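PDB 5GIV: carboxypeptidase 1 from Deinococcus radiodurans str. R1, which belongs to the M32 family of zinc metallocarboxypeptidases and probably releases amino acids one after another from peptide C-termini with broad specificity, except proline. Local coordinates for residues Y158-S163 against S418-T423; A181-L186 against P488-L493; P236-L241 against L272-V277; A292-S297 against N426-Q431; A430-A435 against E474-A479. All coordinates share one frame; numbering follows the deposited sequence.

Contact 1 of 5, residues Y158-S163 against S418-T423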
# COMPACT_ATOMS: atom_id res chain seq x y z
N TYR A 158 -11.02 -13.31 31.12
CA TYR A 158 -11.57 -13.00 29.80
C TYR A 158 -10.46 -12.62 28.83
O TYR A 158 -10.43 -13.10 27.69
CB TYR A 158 -12.60 -11.88 29.90
CG TYR A 158 -12.96 -11.30 28.54
CD1 TYR A 158 -13.76 -12.00 27.66
CD2 TYR A 158 -12.47 -10.06 28.14
CE1 TYR A 158 -14.09 -11.48 26.42
CE2 TYR A 158 -12.80 -9.53 26.90
CZ TYR A 158 -13.61 -10.26 26.04
OH TYR A 158 -13.94 -9.75 24.81
N TYR A 159 -9.52 -11.77 29.28
CA TYR A 159 -8.45 -11.33 28.39
C TYR A 159 -7.42 -12.43 28.15
O TYR A 159 -6.92 -12.59 27.03
CB TYR A 159 -7.80 -10.06 28.94
CG TYR A 159 -8.71 -8.87 28.79
CD1 TYR A 159 -8.98 -8.34 27.53
CD2 TYR A 159 -9.33 -8.30 29.89
CE1 TYR A 159 -9.83 -7.29 27.38
CE2 TYR A 159 -10.19 -7.23 29.74
CZ TYR A 159 -10.44 -6.73 28.48
OH TYR A 159 -11.29 -5.67 28.32
N ILE A 160 -7.07 -13.20 29.18
CA ILE A 160 -6.16 -14.31 28.96
C ILE A 160 -6.72 -15.26 27.91
O ILE A 160 -6.01 -15.69 26.99
CB ILE A 160 -5.84 -15.03 30.28
CG1 ILE A 160 -5.06 -14.09 31.20
CG2 ILE A 160 -5.06 -16.32 30.03
CD1 ILE A 160 -4.75 -14.69 32.55
N ASN A 161 -8.02 -15.57 28.00
CA ASN A 161 -8.65 -16.48 27.05
C ASN A 161 -8.78 -15.85 25.67
O ASN A 161 -8.66 -16.55 24.65
CB ASN A 161 -10.02 -16.93 27.57
CG ASN A 161 -10.78 -17.77 26.55
OD1 ASN A 161 -10.52 -18.97 26.40
ND2 ASN A 161 -11.72 -17.15 25.85
N GLU A 162 -9.04 -14.55 25.61
CA GLU A 162 -9.09 -13.86 24.32
C GLU A 162 -7.76 -14.00 23.58
O GLU A 162 -7.74 -14.15 22.36
CB GLU A 162 -9.44 -12.39 24.53
CG GLU A 162 -9.99 -11.71 23.29
CD GLU A 162 -11.37 -12.23 22.91
OE1 GLU A 162 -12.05 -12.84 23.78
OE2 GLU A 162 -11.78 -12.04 21.73
N SER A 163 -6.66 -13.97 24.32
CA SER A 163 -5.35 -14.13 23.71
C SER A 163 -5.09 -15.59 23.35
O SER A 163 -4.60 -15.89 22.25
CB SER A 163 -4.27 -13.59 24.66
OG SER A 163 -2.97 -13.99 24.26
N SER A 418 -2.31 -8.57 27.98
CA SER A 418 -1.63 -8.01 26.81
C SER A 418 -0.32 -8.69 26.48
O SER A 418 0.15 -8.57 25.35
CB SER A 418 -1.34 -6.52 27.02
OG SER A 418 -2.48 -5.85 27.51
N PHE A 419 0.29 -9.39 27.44
CA PHE A 419 1.68 -9.81 27.30
C PHE A 419 1.96 -11.29 27.51
O PHE A 419 3.01 -11.75 27.06
CB PHE A 419 2.57 -9.02 28.28
CG PHE A 419 2.67 -7.55 27.96
CD1 PHE A 419 3.60 -7.09 27.02
CD2 PHE A 419 1.85 -6.62 28.59
CE1 PHE A 419 3.70 -5.75 26.71
CE2 PHE A 419 1.95 -5.26 28.29
CZ PHE A 419 2.88 -4.83 27.35
N GLN A 420 1.09 -12.05 28.19
CA GLN A 420 1.48 -13.43 28.50
C GLN A 420 1.67 -14.26 27.23
O GLN A 420 2.42 -15.24 27.25
CB GLN A 420 0.50 -14.10 29.47
CG GLN A 420 -0.82 -14.46 28.88
CD GLN A 420 -1.69 -13.26 28.72
OE1 GLN A 420 -1.45 -12.22 29.35
NE2 GLN A 420 -2.67 -13.36 27.85
N GLY A 421 1.01 -13.89 26.13
CA GLY A 421 1.23 -14.59 24.88
C GLY A 421 2.69 -14.62 24.44
O GLY A 421 3.14 -15.60 23.84
N TYR A 422 3.44 -13.56 24.73
CA TYR A 422 4.85 -13.55 24.37
C TYR A 422 5.60 -14.66 25.09
O TYR A 422 6.45 -15.34 24.50
CB TYR A 422 5.48 -12.19 24.69
CG TYR A 422 4.87 -11.02 23.95
CD1 TYR A 422 5.03 -10.88 22.58
CD2 TYR A 422 4.17 -10.04 24.64
CE1 TYR A 422 4.48 -9.82 21.90
CE2 TYR A 422 3.61 -8.97 23.97
CZ TYR A 422 3.77 -8.86 22.59
OH TYR A 422 3.22 -7.79 21.92
N THR A 423 5.30 -14.86 26.37
CA THR A 423 6.00 -15.90 27.13
C THR A 423 5.48 -17.28 26.76
O THR A 423 6.25 -18.24 26.68
CB THR A 423 5.85 -15.65 28.63
OG1 THR A 423 6.67 -14.53 28.99
CG2 THR A 423 6.28 -16.87 29.43
O HOH W 1 -3.14 -16.01 27.14
O HOH W 2 -1.07 -11.95 25.42

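Contact 2 of 5, residues A181-L186 against P488-L493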
# COMPACT_ATOMS: atom_id res chain seq x y z
N ALA A 181 11.68 -19.55 38.64
CA ALA A 181 12.52 -20.40 39.49
C ALA A 181 13.72 -20.94 38.73
O ALA A 181 14.81 -21.08 39.30
CB ALA A 181 11.71 -21.55 40.07
N ALA A 182 13.56 -21.25 37.45
CA ALA A 182 14.66 -21.82 36.67
C ALA A 182 15.50 -20.74 35.98
O ALA A 182 16.73 -20.87 35.92
CB ALA A 182 14.13 -22.81 35.63
N LEU A 183 14.87 -19.69 35.45
CA LEU A 183 15.62 -18.78 34.58
C LEU A 183 16.40 -17.71 35.36
O LEU A 183 17.50 -17.35 34.93
CB LEU A 183 14.69 -18.13 33.55
CG LEU A 183 14.14 -19.14 32.54
CD1 LEU A 183 13.30 -18.46 31.45
CD2 LEU A 183 15.25 -20.00 31.93
N VAL A 184 15.87 -17.23 36.49
CA VAL A 184 16.60 -16.23 37.28
C VAL A 184 17.98 -16.73 37.68
O VAL A 184 18.97 -16.00 37.46
CB VAL A 184 15.77 -15.80 38.50
CG1 VAL A 184 16.61 -14.91 39.41
CG2 VAL A 184 14.51 -15.06 38.08
N PRO A 185 18.13 -17.90 38.30
CA PRO A 185 19.49 -18.36 38.65
C PRO A 185 20.36 -18.58 37.43
O PRO A 185 21.55 -18.26 37.45
CB PRO A 185 19.23 -19.66 39.42
CG PRO A 185 17.76 -19.59 39.82
CD PRO A 185 17.08 -18.82 38.75
N LEU A 186 19.80 -19.15 36.36
CA LEU A 186 20.60 -19.37 35.15
C LEU A 186 21.03 -18.04 34.54
O LEU A 186 22.17 -17.91 34.07
CB LEU A 186 19.79 -20.20 34.15
CG LEU A 186 20.46 -20.48 32.80
CD1 LEU A 186 21.74 -21.27 33.02
CD2 LEU A 186 19.52 -21.24 31.88
N PRO A 488 10.48 -28.76 27.85
CA PRO A 488 11.39 -28.65 26.70
C PRO A 488 12.07 -27.30 26.63
O PRO A 488 13.25 -27.20 26.26
CB PRO A 488 10.47 -28.91 25.50
CG PRO A 488 9.31 -29.69 26.07
CD PRO A 488 9.11 -29.15 27.45
N TYR A 489 11.34 -26.24 26.99
CA TYR A 489 11.89 -24.89 26.99
C TYR A 489 13.03 -24.75 27.98
O TYR A 489 14.11 -24.26 27.63
CB TYR A 489 10.77 -23.89 27.30
CG TYR A 489 11.16 -22.43 27.33
CD1 TYR A 489 11.76 -21.82 26.23
CD2 TYR A 489 10.86 -21.63 28.44
CE1 TYR A 489 12.10 -20.48 26.25
CE2 TYR A 489 11.18 -20.29 28.46
CZ TYR A 489 11.80 -19.71 27.37
OH TYR A 489 12.12 -18.38 27.38
N LEU A 490 12.83 -25.19 29.23
CA LEU A 490 13.88 -25.04 30.23
C LEU A 490 15.07 -25.94 29.92
O LEU A 490 16.22 -25.56 30.15
CB LEU A 490 13.34 -25.33 31.62
CG LEU A 490 12.24 -24.36 32.09
CD1 LEU A 490 11.75 -24.73 33.48
CD2 LEU A 490 12.72 -22.90 32.02
N LYS A 491 14.81 -27.13 29.38
CA LYS A 491 15.91 -28.00 29.00
C LYS A 491 16.76 -27.36 27.90
O LYS A 491 17.99 -27.42 27.95
CB LYS A 491 15.38 -29.35 28.51
CG LYS A 491 16.51 -30.28 28.11
CD LYS A 491 16.01 -31.60 27.56
CE LYS A 491 17.22 -32.40 27.05
NZ LYS A 491 16.85 -33.62 26.25
N TYR A 492 16.11 -26.73 26.92
CA TYR A 492 16.83 -26.11 25.82
C TYR A 492 17.73 -24.98 26.30
O TYR A 492 18.89 -24.89 25.91
CB TYR A 492 15.83 -25.60 24.76
CG TYR A 492 16.30 -24.39 23.99
CD1 TYR A 492 17.35 -24.49 23.08
CD2 TYR A 492 15.69 -23.15 24.14
CE1 TYR A 492 17.79 -23.41 22.37
CE2 TYR A 492 16.11 -22.05 23.43
CZ TYR A 492 17.17 -22.18 22.54
OH TYR A 492 17.62 -21.10 21.83
N LEU A 493 17.21 -24.10 27.16
CA LEU A 493 17.99 -22.95 27.62
C LEU A 493 19.13 -23.40 28.53
O LEU A 493 20.29 -23.00 28.34
CB LEU A 493 17.08 -21.96 28.33
CG LEU A 493 16.05 -21.24 27.47
CD1 LEU A 493 15.13 -20.42 28.36
CD2 LEU A 493 16.74 -20.35 26.45

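Contact 3 of 5, residues P236-L241 against L272-V277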
# COMPACT_ATOMS: atom_id res chain seq x y z
N PRO A 236 9.00 -3.48 13.71
CA PRO A 236 8.75 -4.69 12.91
C PRO A 236 7.42 -5.32 13.27
O PRO A 236 7.02 -5.37 14.43
CB PRO A 236 9.92 -5.61 13.30
CG PRO A 236 10.98 -4.70 13.78
CD PRO A 236 10.27 -3.55 14.44
N PHE A 237 6.72 -5.83 12.25
CA PHE A 237 5.47 -6.54 12.46
C PHE A 237 5.18 -7.42 11.25
O PHE A 237 5.87 -7.36 10.23
CB PHE A 237 4.31 -5.58 12.73
CG PHE A 237 4.01 -4.66 11.58
CD1 PHE A 237 4.64 -3.43 11.47
CD2 PHE A 237 3.07 -5.01 10.62
CE1 PHE A 237 4.35 -2.57 10.42
CE2 PHE A 237 2.79 -4.17 9.56
CZ PHE A 237 3.43 -2.94 9.46
N MET A 238 4.16 -8.26 11.39
CA MET A 238 3.66 -9.10 10.32
C MET A 238 2.18 -8.80 10.13
O MET A 238 1.45 -8.59 11.10
CB MET A 238 3.88 -10.59 10.63
CG MET A 238 3.38 -11.59 9.58
SD MET A 238 1.68 -12.15 9.85
CE MET A 238 1.92 -13.15 11.28
N THR A 239 1.73 -8.78 8.88
CA THR A 239 0.34 -8.48 8.60
C THR A 239 -0.09 -9.22 7.34
O THR A 239 0.69 -9.35 6.39
CB THR A 239 0.11 -6.96 8.45
OG1 THR A 239 -1.28 -6.70 8.18
CG2 THR A 239 0.96 -6.37 7.34
N ARG A 240 -1.33 -9.70 7.34
CA ARG A 240 -1.89 -10.45 6.22
C ARG A 240 -2.81 -9.52 5.44
O ARG A 240 -3.87 -9.12 5.94
CB ARG A 240 -2.67 -11.66 6.73
CG ARG A 240 -3.40 -12.44 5.64
CD ARG A 240 -4.22 -13.59 6.23
NE ARG A 240 -3.53 -14.87 6.37
CZ ARG A 240 -3.17 -15.65 5.36
NH1 ARG A 240 -3.41 -15.27 4.12
NH2 ARG A 240 -2.57 -16.82 5.59
N LEU A 241 -2.42 -9.18 4.21
CA LEU A 241 -3.27 -8.35 3.36
C LEU A 241 -4.16 -9.17 2.44
O LEU A 241 -4.97 -8.59 1.70
CB LEU A 241 -2.43 -7.37 2.53
CG LEU A 241 -1.86 -6.16 3.28
CD1 LEU A 241 -0.98 -6.57 4.46
CD2 LEU A 241 -1.08 -5.24 2.34
N LEU A 272 5.64 -17.30 8.10
CA LEU A 272 5.65 -18.70 7.68
C LEU A 272 4.41 -19.42 8.17
O LEU A 272 3.78 -20.18 7.42
CB LEU A 272 6.91 -19.38 8.20
CG LEU A 272 8.19 -18.99 7.48
CD1 LEU A 272 9.38 -19.52 8.23
CD2 LEU A 272 8.13 -19.56 6.05
N TYR A 273 4.05 -19.20 9.43
CA TYR A 273 2.83 -19.77 9.98
C TYR A 273 1.63 -19.44 9.09
O TYR A 273 0.90 -20.35 8.66
CB TYR A 273 2.64 -19.25 11.41
CG TYR A 273 1.49 -19.83 12.17
CD1 TYR A 273 0.70 -20.85 11.64
CD2 TYR A 273 1.16 -19.35 13.42
CE1 TYR A 273 -0.36 -21.37 12.35
CE2 TYR A 273 0.12 -19.85 14.13
CZ TYR A 273 -0.65 -20.87 13.59
OH TYR A 273 -1.70 -21.36 14.33
N GLU A 274 1.41 -18.15 8.82
CA GLU A 274 0.27 -17.76 7.99
C GLU A 274 0.38 -18.32 6.58
O GLU A 274 -0.62 -18.74 5.99
CB GLU A 274 0.15 -16.23 7.94
CG GLU A 274 -0.19 -15.57 9.28
CD GLU A 274 -1.58 -15.87 9.78
OE1 GLU A 274 -1.81 -15.78 11.01
OE2 GLU A 274 -2.47 -16.20 8.96
N GLN A 275 1.59 -18.30 6.00
CA GLN A 275 1.76 -18.79 4.64
C GLN A 275 1.57 -20.29 4.53
O GLN A 275 1.40 -20.80 3.42
CB GLN A 275 3.14 -18.40 4.09
CG GLN A 275 3.26 -16.92 3.66
CD GLN A 275 4.54 -16.62 2.89
OE1 GLN A 275 5.54 -17.35 2.99
NE2 GLN A 275 4.51 -15.55 2.11
N GLY A 276 1.62 -21.02 5.64
CA GLY A 276 1.36 -22.44 5.61
C GLY A 276 -0.08 -22.86 5.81
O GLY A 276 -0.40 -24.05 5.67
N VAL A 277 -0.98 -21.92 6.13
CA VAL A 277 -2.37 -22.30 6.34
C VAL A 277 -2.90 -22.96 5.08
O VAL A 277 -2.59 -22.53 3.95
CB VAL A 277 -3.22 -21.09 6.75
CG1 VAL A 277 -4.69 -21.47 6.75
CG2 VAL A 277 -2.81 -20.58 8.13

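Contact 4 of 5, residues A292-S297 against N426-Q431. With ZN (zinc ion), chain G.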
# COMPACT_ATOMS: atom_id res chain seq x y z
N ALA A 292 -2.34 -16.33 20.18
CA ALA A 292 -1.14 -15.52 20.30
C ALA A 292 0.06 -16.37 20.66
O ALA A 292 1.15 -16.19 20.10
CB ALA A 292 -1.34 -14.43 21.36
N GLY A 293 -0.11 -17.31 21.59
CA GLY A 293 1.01 -18.14 22.01
C GLY A 293 1.53 -19.03 20.90
O GLY A 293 2.74 -19.15 20.71
N VAL A 294 0.63 -19.66 20.16
CA VAL A 294 1.08 -20.49 19.05
C VAL A 294 1.76 -19.63 18.00
O VAL A 294 2.81 -20.00 17.46
CB VAL A 294 -0.10 -21.29 18.45
CG1 VAL A 294 0.34 -22.02 17.19
CG2 VAL A 294 -0.63 -22.27 19.45
N HIS A 295 1.21 -18.44 17.72
CA HIS A 295 1.84 -17.57 16.73
C HIS A 295 3.25 -17.19 17.15
O HIS A 295 4.21 -17.38 16.39
CB HIS A 295 0.98 -16.32 16.50
CG HIS A 295 0.72 -16.05 15.06
ND1 HIS A 295 1.74 -15.78 14.16
CD2 HIS A 295 -0.42 -16.06 14.34
CE1 HIS A 295 1.22 -15.63 12.95
NE2 HIS A 295 -0.09 -15.79 13.04
N GLU A 296 3.41 -16.67 18.37
CA GLU A 296 4.73 -16.30 18.86
C GLU A 296 5.65 -17.50 19.02
O GLU A 296 6.87 -17.33 19.08
CB GLU A 296 4.60 -15.57 20.19
CG GLU A 296 5.90 -14.97 20.69
CD GLU A 296 6.29 -13.70 19.93
OE1 GLU A 296 7.16 -12.96 20.44
OE2 GLU A 296 5.74 -13.45 18.84
N SER A 297 5.10 -18.71 19.12
CA SER A 297 5.95 -19.89 19.16
C SER A 297 6.71 -20.05 17.86
O SER A 297 7.83 -20.57 17.85
CB SER A 297 5.12 -21.15 19.42
OG SER A 297 4.47 -21.58 18.23
N ASN A 426 7.33 -18.25 23.81
CA ASN A 426 8.67 -18.71 24.13
C ASN A 426 8.65 -20.17 24.56
O ASN A 426 9.49 -20.99 24.14
CB ASN A 426 9.29 -17.84 25.23
CG ASN A 426 9.84 -16.54 24.70
OD1 ASN A 426 10.27 -16.44 23.55
ND2 ASN A 426 9.88 -15.53 25.57
N VAL A 427 7.71 -20.52 25.44
CA VAL A 427 7.62 -21.90 25.93
C VAL A 427 7.33 -22.84 24.76
O VAL A 427 8.05 -23.82 24.53
CB VAL A 427 6.54 -22.01 27.02
CG1 VAL A 427 6.37 -23.44 27.46
CG2 VAL A 427 6.88 -21.11 28.20
N LEU A 428 6.29 -22.53 23.98
CA LEU A 428 5.85 -23.44 22.93
C LEU A 428 6.89 -23.58 21.82
O LEU A 428 6.93 -24.62 21.15
CB LEU A 428 4.52 -22.97 22.36
CG LEU A 428 3.30 -23.19 23.24
CD1 LEU A 428 2.05 -22.66 22.57
CD2 LEU A 428 3.13 -24.68 23.56
N SER A 429 7.75 -22.58 21.63
CA SER A 429 8.74 -22.65 20.55
C SER A 429 9.63 -23.88 20.70
O SER A 429 9.85 -24.61 19.74
CB SER A 429 9.58 -21.37 20.51
OG SER A 429 10.42 -21.25 21.65
N ALA A 430 10.14 -24.12 21.92
CA ALA A 430 10.98 -25.30 22.15
C ALA A 430 10.17 -26.59 22.14
O ALA A 430 10.69 -27.64 21.73
CB ALA A 430 11.73 -25.16 23.48
N GLN A 431 8.93 -26.55 22.62
CA GLN A 431 8.09 -27.74 22.62
C GLN A 431 7.79 -28.18 21.19
O GLN A 431 7.91 -29.36 20.85
CB GLN A 431 6.80 -27.47 23.40
CG GLN A 431 5.84 -28.66 23.54
CD GLN A 431 4.75 -28.41 24.60
OE1 GLN A 431 4.88 -27.51 25.43
NE2 GLN A 431 3.68 -29.21 24.56
ZN ZN G . 6.11 -11.67 17.65
O HOH W 3 7.00 -10.64 19.17
O HOH W 4 5.92 -9.58 16.46
O HOH W 5 3.91 -10.61 17.56

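Contact 5 of 5, residues A430-A435 against E474-A479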
# COMPACT_ATOMS: atom_id res chain seq x y z
N ALA A 430 10.14 -24.12 21.92
CA ALA A 430 10.98 -25.30 22.15
C ALA A 430 10.17 -26.59 22.14
O ALA A 430 10.69 -27.64 21.73
CB ALA A 430 11.73 -25.16 23.48
N GLN A 431 8.93 -26.55 22.62
CA GLN A 431 8.09 -27.74 22.62
C GLN A 431 7.79 -28.18 21.19
O GLN A 431 7.91 -29.36 20.85
CB GLN A 431 6.80 -27.47 23.40
CG GLN A 431 5.84 -28.66 23.54
CD GLN A 431 4.75 -28.41 24.60
OE1 GLN A 431 4.88 -27.51 25.43
NE2 GLN A 431 3.68 -29.21 24.56
N PHE A 432 7.40 -27.23 20.32
CA PHE A 432 7.20 -27.57 18.92
C PHE A 432 8.50 -28.03 18.27
O PHE A 432 8.52 -29.00 17.51
CB PHE A 432 6.63 -26.38 18.15
CG PHE A 432 5.16 -26.19 18.34
CD1 PHE A 432 4.28 -27.21 18.03
CD2 PHE A 432 4.67 -24.99 18.83
CE1 PHE A 432 2.92 -27.04 18.21
CE2 PHE A 432 3.31 -24.81 19.00
CZ PHE A 432 2.43 -25.83 18.70
N TYR A 433 9.60 -27.35 18.58
CA TYR A 433 10.85 -27.66 17.91
C TYR A 433 11.31 -29.08 18.25
O TYR A 433 11.71 -29.83 17.35
CB TYR A 433 11.90 -26.65 18.31
CG TYR A 433 13.22 -26.84 17.63
CD1 TYR A 433 13.45 -26.31 16.37
CD2 TYR A 433 14.24 -27.57 18.24
CE1 TYR A 433 14.67 -26.48 15.74
CE2 TYR A 433 15.46 -27.75 17.61
CZ TYR A 433 15.67 -27.20 16.36
OH TYR A 433 16.88 -27.36 15.73
N ALA A 434 11.24 -29.46 19.53
CA ALA A 434 11.68 -30.79 19.95
C ALA A 434 10.84 -31.88 19.29
O ALA A 434 11.36 -32.95 18.93
CB ALA A 434 11.62 -30.92 21.47
N ALA A 435 9.54 -31.64 19.14
CA ALA A 435 8.71 -32.60 18.41
C ALA A 435 9.18 -32.72 16.97
O ALA A 435 9.16 -33.82 16.40
CB ALA A 435 7.24 -32.18 18.47
N GLU A 474 -5.80 -28.58 21.58
CA GLU A 474 -5.82 -29.73 20.69
C GLU A 474 -4.64 -29.73 19.73
O GLU A 474 -4.02 -30.77 19.49
CB GLU A 474 -7.13 -29.76 19.90
CG GLU A 474 -8.35 -30.04 20.74
CD GLU A 474 -9.63 -29.71 20.01
OE1 GLU A 474 -9.56 -29.06 18.94
OE2 GLU A 474 -10.70 -30.11 20.49
N LEU A 475 -4.31 -28.56 19.16
CA LEU A 475 -3.19 -28.49 18.23
C LEU A 475 -1.88 -28.84 18.92
O LEU A 475 -1.09 -29.64 18.41
CB LEU A 475 -3.12 -27.10 17.59
CG LEU A 475 -2.06 -26.82 16.52
CD1 LEU A 475 -2.36 -27.54 15.21
CD2 LEU A 475 -1.94 -25.31 16.28
N ILE A 476 -1.65 -28.28 20.10
CA ILE A 476 -0.41 -28.55 20.82
C ILE A 476 -0.35 -30.02 21.22
O ILE A 476 0.71 -30.66 21.15
CB ILE A 476 -0.30 -27.63 22.04
CG1 ILE A 476 -0.17 -26.17 21.59
CG2 ILE A 476 0.90 -28.03 22.89
CD1 ILE A 476 -0.35 -25.17 22.70
N GLU A 477 -1.49 -30.58 21.64
CA GLU A 477 -1.55 -31.96 22.08
C GLU A 477 -1.29 -32.92 20.92
O GLU A 477 -0.50 -33.86 21.04
CB GLU A 477 -2.90 -32.24 22.73
CG GLU A 477 -2.87 -33.10 23.97
CD GLU A 477 -2.55 -34.54 23.66
OE1 GLU A 477 -1.57 -35.07 24.23
OE2 GLU A 477 -3.27 -35.15 22.84
N ARG A 478 -1.95 -32.69 19.78
CA ARG A 478 -1.77 -33.58 18.64
C ARG A 478 -0.37 -33.46 18.06
O ARG A 478 0.22 -34.45 17.64
CB ARG A 478 -2.81 -33.29 17.56
CG ARG A 478 -4.24 -33.32 18.03
CD ARG A 478 -5.16 -32.76 16.97
NE ARG A 478 -5.16 -33.61 15.78
CZ ARG A 478 -5.95 -34.67 15.64
NH1 ARG A 478 -6.79 -35.00 16.63
NH2 ARG A 478 -5.91 -35.40 14.53
N ALA A 479 0.17 -32.24 18.03
CA ALA A 479 1.43 -32.03 17.32
C ALA A 479 2.63 -32.53 18.13
O ALA A 479 3.58 -33.05 17.55
CB ALA A 479 1.60 -30.55 16.98

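Contact 1 of 5, residues Y158-S163 against S418-T423
Two water molecules carry the polar side of this contact, since no direct hydrogen bond joins 158-163 to 418-423. Water 1 donates to the backbone oxygen I160 O and accepts from Q420 NE2, at 2.8 Å from that nitrogen. Water 2 does the same job one turn along: it donates to S163 OG and accepts the backbone N-H of G421, with G421 N 2.9 Å away.

The packing is slight and gathers on the amide end of Q420. CG sits in the crowded position between its own backbone N and carbonyl carbon (chi1 73°), and a bend at chi2 swings the amide across to the other helix. There Q420 NE2 lies 3.6 Å from S163 CB and 3.8 Å from I160 CA, while I160 crosses the glutamine chain obliquely. The same NE2 also bonds to G417 O, so two bonds, to G417 O and water 1, help set the amide's turn. F365 of helix 357-372 touches both I160 and Q420.

In fold terms, the end of helix 155-163 is bridged by water to the start of helix 420-439. G421 lies near the zinc ligand E296, which places this water-bridged contact beside the metal site of the helical M32 carboxypeptidase fold.

Contact 2 of 5, residues A181-L186 against P488-L493
L183 reaches in from helix 169-193 with CG anti to the carbonyl carbon and the chain extended beyond it (chi2 -176°), so both methyls arrive at the facing helix 487-501. L183 CD2 takes the tighter place, 3.6 Å from L493 CD1 and 3.8 Å from L490 CD2. L183 CD1 comes up obliquely to the Y489 ring, at 4.1 Å from Y489 CE2. L490 and L493 share the L183 rotamer, each with CG beside its backbone N; L183 crosses L493 at about a right angle and L490 obliquely.

The two segments run almost parallel, 12° apart with their axes 10.8 Å from each other, and the join is ordinary apolar helix packing that brings the C-terminal helix against helix 169-193 in this largely helical fold. An alanine at L183 would remove both methyls, and the packing against Y489, L490 and L493 would probably loosen.

A182, just before L183, sets its CB 3.7 Å from L490 CD1. One turn on, L186 has CG anti to its backbone N, which brings L186 CD2 to the main chain of L493, 4.0 Å from L493 C. Within 488-493, L493 CD1 lies over one face of the Y489 ring, offset toward its rim, while Y489 OH hydrogen-bonds to N358.

Contact 3 of 5, residues P236-L241 against L272-V277
Helix 257-275, which carries the HExxH zinc-binding motif, is flanked near its C-terminal end by strand 238-242 of a small three-stranded sheet, and a salt bridge joins the two. R240 runs out straight from the strand through chi2 and bends at chi3, which brings the guanidinium to the carboxylate of E274. R240 NE donates to E274 OE2 at 3.1 Å, nearly straight at 164°. That oxygen lies in the guanidinium plane, yet is met from above the carboxylate plane, and the two flat groups stand 78° apart. A second, weak bond goes from R240 NH2 to E274 OE2 at 3.4 Å.

The other oxygen, E274 OE1, hydrogen-bonds to H295, whose ND1 bonds to the zinc ligand H270, so H295 is the second-shell residue and E274 stands one step behind it. A leucine at R240 would remove both bonds to OE2, and E274, still held through OE1 by H295 and G289, would probably be less firmly fixed.

M238, with CG anti to the backbone N and the chain then bent twice, sets CE 3.8 Å from E274 CG. Its side chain also touches E267 and H270. L241 O hydrogen-bonds to Q49 of the second subunit.

Contact 4 of 5, residues A292-S297 against N426-Q431
Segments 292-297 and 426-431, on helices 292-306 and 420-439, cross at -58° with their axes only 7.5 Å apart, so close that S297 CA and S429 CA stand 4.2 Å from each other. Helix 292-306 supplies E296, the third protein ligand of the zinc; together with H266 and H270 of the HExxH motif this is the metal site of a gluzincin-type peptidase.

Two serines meet where the helices come closest. S297 CB lies 3.5 Å from L428 CB, and the backbone oxygen S297 O is 3.3 Å from S429 CB. Both serines turn OG into the crowded position between backbone N and carbonyl carbon and give it to their own helix. S297 OG donates to V294 O at a very short 2.4 Å, in the carbonyl plane and along a lone pair; S429 OG donates to N426 O at 2.7 Å from above the N426 carbonyl plane. No hydrogen bond runs between the segments. L428 is the larger group here: its CD1 reaches the backbone of G293 and V294 CG2.

E296 points to the metal rather than across the contact. CG is anti to the backbone N, and a bend at chi2 (75°) delivers E296 OE2 to the zinc at 2.2 Å. The other oxygen, E296 OE1, accepts a hydrogen bond of 2.6 Å from water 3, which is itself bound to the zinc.

Contact 5 of 5, residues A430-A435 against E474-A479
F432 is the main link between helix 420-439 and helix 472-480, two helices of the M32 fold whose segments cross here at 30° with axes 10.7 Å apart. From CB, the torsion chi1 (-79°) puts CG anti to the carbonyl carbon, so the end of the ring comes nearer the neighbouring helix. F432 CD2 lies near S297 of helix 292-306. F432 CE1 has A479 CB at 3.9 Å, and that methyl lies in the plane of the ring, at its edge and not over a face. At the tip, F432 CZ reaches I476 CG1 at 3.9 Å, with the two side chains crossing at about a right angle. V463 of helix 453-464 packs against the ring as well.

Beside it Q431, anti at chi1 and extended beyond CG, crosses I476 at roughly a right angle. Its amide is held by the end of the facing helix and the loop after it: OE1 accepts from T485 N, and NE2 bonds to A483 O and T480 OG1. Those bonds set the amide's rotation, so I476 meets its nitrogen end, I476 CG2 lying 3.5 Å from Q431 NE2. One turn on, A435 CB touches the backbone oxygen A479 O at 3.9 Å.

In the fold
All five contacts are mostly buried, but contacts 1, 3 and 4 lie toward the middle of the chain, around the zinc site, while contacts 2 and 5 sit farther out. Helix 420-439 serves contacts 1, 4 and 5, the last two sharing A430 and Q431; Y489 of contact 2 packs on the same helix. Chemistry differs with place. Waters bridge contact 1 and a salt bridge joins contact 3; contact 4 packs helices tightly without a hydrogen bond between them, while its E296 binds the zinc. Contact 2 is purely apolar, and contact 5 mostly so. Direct links tie the inner group together: S163 O of contact 1 probably hydrogen-bonds to A292 N of contact 4, whose H295 meets E274 of contact 3.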